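Local structure of iron-sulfur cluster assembly scaffold protein IscU (Streptococcus pyogenes, 1SU0) at residues 56-61 against 74-79. The protein probably serves as a scaffold on which iron-sulfur clusters are assembled with the cysteine desulfurase IscS before being handed on to other proteins. Residues are numbered along the deposited sequence; the frame is centred on the assembly and turned at random.
Sequences EDIAFA and MMTDAV
I58 and T76 form the centre of an apolar contact in which a helix lies almost antiparallel to an edge strand, at 174°, with 8.9 Å between the axes of the two short segments. The CG2 methyl of I58 rests against the helix at T76, 3.8 Å from T76 CB, while the other branch, with CG1 anti to the backbone N (chi1 -171°) and the chain extended beyond it, reaches between M75 and V79, one turn apart on the helix. I58 CD1 meets V79 CG2 at 3.8 Å, the two side chains crossing at about a right angle. It also lies 4.1 Å from M75 SD, which a CG anti to the backbone N and a bend at chi2 bring near.

F60 CD2 lies 3.9 Å from T76 CG2, the methyl approaching the ring obliquely. T76 thus turns carbon towards both strand residues, while its hydroxyl OG1 is hydrogen-bonded to the carbonyl oxygen of S73, one turn back, so that a buried polar atom is satisfied within the helix.

The alternation of a strand explains the pattern: I58 and F60 point to the helix, A59 away. Strand 43-50 flanks the same side chains through I44, L46 and V48, H24 packs edge-to-face with F60, and helix 122-139 packs on M75 and V79 through A131, W132 and L135. The contact of strand 55-63 with helix 66-79 joins the three-stranded sheet to the helical layer of the NifU-like domain.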
loop_
_atom_site.group_PDB
_atom_site.type_symbol
_atom_site.label_atom_id
_atom_site.label_comp_id
_atom_site.label_asym_id
_atom_site.label_seq_id
_atom_site.Cartn_x
_atom_site.Cartn_y
_atom_site.Cartn_z
ATOM N N GLU A 56 13.733 0.709 7.719
ATOM C CA GLU A 56 14.116 2.017 8.258
ATOM C C GLU A 56 13.140 3.079 7.754
ATOM O O GLU A 56 12.482 3.754 8.546
ATOM C CB GLU A 56 15.558 2.373 7.832
ATOM C CG GLU A 56 16.430 3.043 8.900
ATOM C CD GLU A 56 16.232 4.549 9.023
ATOM O OE1 GLU A 56 15.662 5.177 8.094
ATOM O OE2 GLU A 56 16.672 5.113 10.056
ATOM N N ASP A 57 13.048 3.209 6.433
ATOM C CA ASP A 57 12.176 4.205 5.811
ATOM C C ASP A 57 11.645 3.754 4.439
ATOM O O ASP A 57 12.175 2.820 3.825
ATOM C CB ASP A 57 12.901 5.563 5.700
ATOM C CG ASP A 57 11.936 6.760 5.710
ATOM O OD1 ASP A 57 12.277 7.807 5.113
ATOM O OD2 ASP A 57 10.818 6.750 6.279
ATOM N N ILE A 58 10.593 4.437 3.984
ATOM C CA ILE A 58 9.892 4.110 2.739
ATOM C C ILE A 58 9.256 5.353 2.109
ATOM O O ILE A 58 8.843 6.281 2.813
ATOM C CB ILE A 58 8.819 3.030 3.013
ATOM C CG1 ILE A 58 8.226 2.493 1.718
ATOM C CG2 ILE A 58 7.719 3.539 3.980
ATOM C CD1 ILE A 58 7.477 1.190 1.932
ATOM N N ALA A 59 9.189 5.351 0.778
ATOM C CA ALA A 59 8.678 6.474 0.009
ATOM C C ALA A 59 8.196 6.018 -1.362
ATOM O O ALA A 59 8.734 5.062 -1.942
ATOM C CB ALA A 59 9.754 7.543 -0.153
ATOM N N PHE A 60 7.184 6.712 -1.876
ATOM C CA PHE A 60 6.602 6.371 -3.165
ATOM C C PHE A 60 6.109 7.569 -3.986
ATOM O O PHE A 60 5.790 8.649 -3.473
ATOM C CB PHE A 60 5.464 5.364 -3.011
ATOM C CG PHE A 60 4.130 6.006 -2.828
ATOM C CD1 PHE A 60 3.303 6.243 -3.924
ATOM C CD2 PHE A 60 3.713 6.412 -1.552
ATOM C CE1 PHE A 60 2.086 6.872 -3.765
ATOM C CE2 PHE A 60 2.507 7.027 -1.380
ATOM C CZ PHE A 60 1.684 7.263 -2.487
ATOM N N ALA A 61 6.037 7.319 -5.283
ATOM C CA ALA A 61 5.623 8.308 -6.242
ATOM C C ALA A 61 5.044 7.585 -7.446
ATOM O O ALA A 61 5.418 6.451 -7.740
ATOM C CB ALA A 61 6.802 9.160 -6.646
ATOM N N MET A 74 -1.438 4.384 2.366
ATOM C CA MET A 74 -1.762 3.588 3.552
ATOM C C MET A 74 -0.810 2.384 3.749
ATOM O O MET A 74 -0.447 2.024 4.869
ATOM C CB MET A 74 -3.202 3.108 3.444
ATOM C CG MET A 74 -4.252 4.221 3.461
ATOM S SD MET A 74 -5.965 3.575 2.684
ATOM C CE MET A 74 -7.246 4.875 3.473
ATOM N N MET A 75 -0.403 1.759 2.656
ATOM C CA MET A 75 0.583 0.683 2.711
ATOM C C MET A 75 1.872 1.146 3.430
ATOM O O MET A 75 2.382 0.431 4.288
ATOM C CB MET A 75 0.874 0.189 1.301
ATOM C CG MET A 75 1.888 -0.949 1.218
ATOM S SD MET A 75 3.737 -0.286 1.214
ATOM C CE MET A 75 3.768 0.743 -0.506
ATOM N N THR A 76 2.362 2.346 3.123
ATOM C CA THR A 76 3.594 2.848 3.732
ATOM C C THR A 76 3.449 2.990 5.238
ATOM O O THR A 76 4.361 2.670 5.979
ATOM C CB THR A 76 4.025 4.238 3.168
ATOM O OG1 THR A 76 3.086 5.254 3.560
ATOM C CG2 THR A 76 4.051 4.261 1.643
ATOM N N ASP A 77 2.311 3.502 5.679
ATOM C CA ASP A 77 2.069 3.662 7.086
ATOM C C ASP A 77 2.113 2.290 7.767
ATOM O O ASP A 77 2.623 2.158 8.883
ATOM C CB ASP A 77 0.687 4.266 7.329
ATOM C CG ASP A 77 0.633 5.768 7.137
ATOM O OD1 ASP A 77 1.651 6.428 6.860
ATOM O OD2 ASP A 77 -0.443 6.375 7.267
ATOM N N ALA A 78 1.563 1.280 7.093
ATOM C CA ALA A 78 1.344 -0.041 7.694
ATOM C C ALA A 78 2.598 -0.877 7.827
ATOM O O ALA A 78 2.633 -1.799 8.638
ATOM C CB ALA A 78 0.314 -0.838 6.882
ATOM N N VAL A 79 3.603 -0.590 7.017
ATOM C CA VAL A 79 4.757 -1.471 6.898
ATOM C C VAL A 79 6.044 -0.873 7.463
ATOM O O VAL A 79 7.033 -1.586 7.656
ATOM C CB VAL A 79 4.988 -1.887 5.422
ATOM C CG1 VAL A 79 3.730 -2.532 4.854
ATOM C CG2 VAL A 79 5.447 -0.721 4.576
#